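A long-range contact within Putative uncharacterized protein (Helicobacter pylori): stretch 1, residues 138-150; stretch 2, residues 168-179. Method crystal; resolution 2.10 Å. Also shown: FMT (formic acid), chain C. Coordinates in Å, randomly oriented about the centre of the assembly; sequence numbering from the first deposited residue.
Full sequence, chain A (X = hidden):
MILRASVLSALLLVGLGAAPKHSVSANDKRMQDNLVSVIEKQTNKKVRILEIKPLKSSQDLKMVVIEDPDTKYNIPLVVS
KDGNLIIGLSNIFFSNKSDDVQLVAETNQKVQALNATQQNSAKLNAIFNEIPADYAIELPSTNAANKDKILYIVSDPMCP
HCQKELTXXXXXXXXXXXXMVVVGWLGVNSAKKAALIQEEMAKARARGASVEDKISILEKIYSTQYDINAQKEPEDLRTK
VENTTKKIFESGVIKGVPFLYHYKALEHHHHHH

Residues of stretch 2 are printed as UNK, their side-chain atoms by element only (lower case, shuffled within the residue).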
# COMPACT_ATOMS: atom_id res chain seq x y z
N GLU A 138 -31.62 -5.85 18.58
CA GLU A 138 -32.47 -5.00 17.77
C GLU A 138 -33.75 -4.62 18.51
O GLU A 138 -34.54 -5.48 18.90
CB GLU A 138 -32.78 -5.66 16.42
CG GLU A 138 -33.55 -4.74 15.47
CD GLU A 138 -33.70 -5.29 14.07
OE1 GLU A 138 -32.69 -5.58 13.39
OE2 GLU A 138 -34.85 -5.40 13.62
N LEU A 139 -33.94 -3.32 18.72
CA LEU A 139 -35.13 -2.80 19.38
C LEU A 139 -35.94 -1.94 18.40
O LEU A 139 -35.50 -0.86 18.01
CB LEU A 139 -34.75 -1.99 20.62
CG LEU A 139 -33.77 -2.70 21.57
CD1 LEU A 139 -33.02 -1.69 22.44
CD2 LEU A 139 -34.46 -3.78 22.40
N PRO A 140 -37.13 -2.44 17.97
CA PRO A 140 -37.95 -1.71 17.00
C PRO A 140 -38.45 -0.38 17.57
O PRO A 140 -38.77 -0.30 18.76
CB PRO A 140 -39.13 -2.66 16.73
CG PRO A 140 -39.16 -3.59 17.90
CD PRO A 140 -37.72 -3.75 18.32
N SER A 141 -38.51 0.66 16.74
CA SER A 141 -39.00 1.98 17.20
C SER A 141 -40.36 1.88 17.86
O SER A 141 -41.18 1.05 17.49
CB SER A 141 -39.07 3.00 16.06
OG SER A 141 -39.51 2.40 14.87
N THR A 142 -40.57 2.73 18.87
CA THR A 142 -41.87 2.84 19.53
C THR A 142 -42.93 3.35 18.55
O THR A 142 -44.13 3.12 18.74
CB THR A 142 -41.81 3.74 20.78
OG1 THR A 142 -41.20 5.00 20.45
CG2 THR A 142 -41.01 3.07 21.89
N ASN A 143 -42.47 4.00 17.48
CA ASN A 143 -43.33 4.48 16.40
C ASN A 143 -43.15 3.63 15.14
O ASN A 143 -42.08 3.63 14.53
CB ASN A 143 -43.03 5.96 16.11
CG ASN A 143 -44.29 6.77 15.80
OD1 ASN A 143 -45.34 6.57 16.42
ND2 ASN A 143 -44.19 7.70 14.86
N ALA A 144 -44.21 2.91 14.76
CA ALA A 144 -44.18 1.93 13.66
C ALA A 144 -43.78 2.51 12.30
O ALA A 144 -43.25 1.81 11.43
CB ALA A 144 -45.53 1.21 13.55
N ALA A 145 -44.03 3.81 12.14
CA ALA A 145 -43.66 4.56 10.94
C ALA A 145 -42.14 4.55 10.70
O ALA A 145 -41.68 4.56 9.55
CB ALA A 145 -44.18 5.98 11.07
N ASN A 146 -41.39 4.51 11.79
CA ASN A 146 -39.94 4.68 11.78
C ASN A 146 -39.14 3.37 11.86
O ASN A 146 -37.90 3.41 11.90
CB ASN A 146 -39.52 5.60 12.94
CG ASN A 146 -40.08 7.00 12.81
OD1 ASN A 146 -40.26 7.50 11.70
ND2 ASN A 146 -40.34 7.65 13.94
N LYS A 147 -39.85 2.24 11.87
CA LYS A 147 -39.23 0.92 12.03
C LYS A 147 -38.11 0.60 11.03
O LYS A 147 -37.21 -0.20 11.33
CB LYS A 147 -40.29 -0.20 12.05
CG LYS A 147 -41.07 -0.37 10.74
CD LYS A 147 -42.25 -1.33 10.91
CE LYS A 147 -41.87 -2.77 10.57
NZ LYS A 147 -41.49 -2.90 9.13
N ASP A 148 -38.14 1.24 9.86
CA ASP A 148 -37.16 0.98 8.81
C ASP A 148 -35.88 1.83 8.92
O ASP A 148 -34.90 1.61 8.20
CB ASP A 148 -37.80 1.17 7.43
CG ASP A 148 -38.62 -0.04 7.00
OD1 ASP A 148 -39.12 -0.78 7.88
OD2 ASP A 148 -38.77 -0.23 5.76
N LYS A 149 -35.89 2.79 9.85
CA LYS A 149 -34.74 3.68 10.02
C LYS A 149 -33.76 3.07 11.03
O LYS A 149 -34.03 3.03 12.23
CB LYS A 149 -35.21 5.08 10.43
CG LYS A 149 -36.12 5.77 9.38
CD LYS A 149 -36.53 7.18 9.84
CE LYS A 149 -37.96 7.53 9.38
NZ LYS A 149 -38.51 8.75 10.06
N ILE A 150 -32.64 2.57 10.52
CA ILE A 150 -31.72 1.76 11.32
C ILE A 150 -30.57 2.57 11.92
O ILE A 150 -29.78 3.17 11.19
CB ILE A 150 -31.14 0.56 10.50
CG1 ILE A 150 -32.27 -0.34 9.96
CG2 ILE A 150 -30.15 -0.26 11.33
CD1 ILE A 150 -32.96 -1.20 11.01
N UNK A 168 -30.43 7.61 26.67
CA UNK A 168 -31.10 8.20 25.52
C UNK A 168 -31.80 7.18 24.62
O UNK A 168 -32.41 7.55 23.61
c UNK A 168 -27.55 11.77 25.53
c UNK A 168 -30.10 9.00 24.68
c UNK A 168 -28.37 10.82 24.65
n UNK A 168 -26.67 12.66 24.73
c UNK A 168 -29.24 9.95 25.51
N UNK A 169 -31.70 5.90 24.99
CA UNK A 169 -32.19 4.82 24.12
C UNK A 169 -33.69 4.90 23.81
O UNK A 169 -34.07 4.80 22.66
c UNK A 169 -31.81 3.44 24.68
c UNK A 169 -31.56 2.25 22.46
c UNK A 169 -31.79 0.93 24.61
c UNK A 169 -32.19 2.20 23.85
N UNK A 170 -34.53 5.09 24.84
CA UNK A 170 -35.99 5.25 24.65
C UNK A 170 -36.36 6.44 23.76
O UNK A 170 -37.36 6.37 23.04
c UNK A 170 -36.73 5.34 25.99
c UNK A 170 -36.50 2.70 29.72
n UNK A 170 -36.52 1.57 30.42
n UNK A 170 -35.50 3.56 29.90
c UNK A 170 -37.58 4.17 28.04
n UNK A 170 -37.48 2.96 28.86
c UNK A 170 -36.91 4.01 26.69
N UNK A 171 -35.55 7.51 23.79
CA UNK A 171 -35.76 8.65 22.89
C UNK A 171 -35.36 8.34 21.46
O UNK A 171 -36.07 8.72 20.53
c UNK A 171 -35.02 9.91 23.36
o UNK A 171 -35.07 11.49 25.10
c UNK A 171 -35.65 10.53 24.58
o UNK A 171 -36.72 10.06 25.04
N UNK A 172 -34.23 7.64 21.30
CA UNK A 172 -33.79 7.17 19.97
C UNK A 172 -34.85 6.29 19.31
O UNK A 172 -34.95 6.26 18.08
n UNK A 172 -30.75 7.98 19.26
c UNK A 172 -31.26 7.16 20.25
n UNK A 172 -29.40 8.12 20.92
c UNK A 172 -30.40 7.25 21.29
c UNK A 172 -32.50 6.35 20.07
c UNK A 172 -29.64 8.55 19.69
N UNK A 173 -35.62 5.56 20.12
CA UNK A 173 -36.60 4.60 19.61
C UNK A 173 -37.76 5.31 18.94
O UNK A 173 -38.21 4.89 17.88
c UNK A 173 -35.57 1.75 19.87
c UNK A 173 -36.36 1.73 22.27
c UNK A 173 -35.98 2.61 21.07
c UNK A 173 -37.07 3.63 20.70
N UNK A 174 -38.21 6.42 19.53
CA UNK A 174 -39.18 7.30 18.88
C UNK A 174 -38.84 7.59 17.42
O UNK A 174 -39.73 7.66 16.58
c UNK A 174 -40.73 9.20 23.26
n UNK A 174 -40.42 10.14 24.37
c UNK A 174 -39.84 9.43 22.03
c UNK A 174 -39.37 8.59 19.68
c UNK A 174 -40.15 8.38 20.97
N UNK A 175 -37.54 7.69 17.10
CA UNK A 175 -37.10 8.05 15.74
C UNK A 175 -36.47 6.94 14.90
O UNK A 175 -36.42 7.06 13.67
c UNK A 175 -36.13 9.23 15.80
c UNK A 175 -36.53 10.36 16.74
c UNK A 175 -37.73 11.18 16.27
o UNK A 175 -38.18 11.03 15.11
o UNK A 175 -38.21 12.00 17.09
N UNK A 176 -35.95 5.89 15.54
CA UNK A 176 -35.27 4.80 14.82
C UNK A 176 -35.52 3.41 15.41
O UNK A 176 -35.94 3.28 16.54
o UNK A 176 -32.88 6.10 12.91
n UNK A 176 -33.33 7.36 14.71
c UNK A 176 -33.75 4.99 14.84
c UNK A 176 -33.30 6.20 14.06
N UNK A 177 -35.22 2.39 14.62
CA UNK A 177 -34.97 1.07 15.18
C UNK A 177 -33.49 1.03 15.48
O UNK A 177 -32.66 1.30 14.61
c UNK A 177 -34.74 -1.40 14.61
o UNK A 177 -36.82 -0.23 14.34
c UNK A 177 -35.41 -0.07 14.23
N UNK A 178 -33.17 0.71 16.73
CA UNK A 178 -31.79 0.65 17.20
C UNK A 178 -31.25 -0.77 17.21
O UNK A 178 -31.89 -1.69 17.73
c UNK A 178 -31.68 1.28 18.61
c UNK A 178 -30.31 0.95 19.27
c UNK A 178 -31.92 2.78 18.53
N UNK A 179 -30.08 -0.96 16.59
CA UNK A 179 -29.30 -2.17 16.75
C UNK A 179 -28.09 -1.90 17.65
O UNK A 179 -27.05 -1.40 17.20
c UNK A 179 -30.72 -4.27 11.09
n UNK A 179 -30.73 -4.08 12.40
n UNK A 179 -29.59 -4.16 10.40
c UNK A 179 -28.85 -2.73 15.40
c UNK A 179 -29.57 -3.73 13.21
n UNK A 179 -31.84 -4.60 10.46
c UNK A 179 -30.02 -3.14 14.51
C FMT C . -33.42 -8.45 19.85
O1 FMT C . -33.87 -9.39 20.54
O2 FMT C . -32.31 -8.46 19.30

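Position 168 carries four carbons in a row ending in nitrogen, and none comes near stretch 1: Lys168. Position 169 has four carbons forked at the second, the pattern of leucine; Leu169 opens the helix, and its CD2 lies 3.6 Å from Leu139 CD1, an apolar contact. At 170, three carbons, a nitrogen and a carbon bearing two more nitrogens define a guanidinium, Arg170, whose nitrogens are bonded elsewhere in the structure. Position 171 has two carbons, the second with two oxygens; the short carboxylate is Asp171, its CA-to-CB bond directed away and its side chain out of contact with stretch 1. A carbon followed by a five-membered ring of three carbons and two nitrogens makes 172 His172, out of reach of stretch 1.

Position 173 again shows four carbons forked at the second, on a CA-to-CB bond directed toward stretch 1. It is Leu173, with CD2 3.9 Å from Leu139 CB. At 174, four carbons in a row end in nitrogen, giving Lys174; its CG passes 3.6 Å from Thr142 OG1, while its backbone O accepts a hydrogen bond from Asn146 ND2 at 2.7 Å. Three carbons, the last carrying two oxygens, identify 175 as Glu175, whose CB points away; its side chain comes no nearer stretch 1 than 4.2 Å, OE2 to Asn146 ND2. Position 176 has two carbons, the second carrying one oxygen and one nitrogen, hence Asn176; its CB sits 3.3 Å from Lys149 O.

Position 177 has one carbon bearing an oxygen and a carbon: Thr177. OG1 accepts from Ser141 N (3.1 Å) and donates to Lys147 O (3.0 Å), so one hydroxyl joins two parts of the loop. Position 178 has three carbons, branched at the first, and is Val178; its contact is made chiefly by the main chain. Position 179 repeats the guanidinium pattern; Arg179 NE meets Glu138 OE1 at 2.7 Å in a salt bridge.

The contact works by placing the strand 177-179 between two segments of stretch 1. With Leu139 it is antiparallel: Leu139 N donates to Val178 O (2.8 Å, 172°), and Val178 N returns a bond to Leu139 O (3.1 Å). With Ile150 it pairs in parallel, Thr177 N donating to Lys149 O at 2.7 Å. Glu138, Ile150, Thr177 and Arg179 share one face of the sheet, where Ile150 CD1 covers a face of the guanidinium, 3.6 Å from Arg179 NH2, and Glu138 OE1 lies at its edge. Leu139 points to the other face, where the leucines of the helix receive it. Thus main-chain bonds set the register, while the salt bridge and leucine packing hold opposite faces; the whole contact buries 886 Å², both stretches summed.

Stretch 2 168-179: KLRDHLKENTVR
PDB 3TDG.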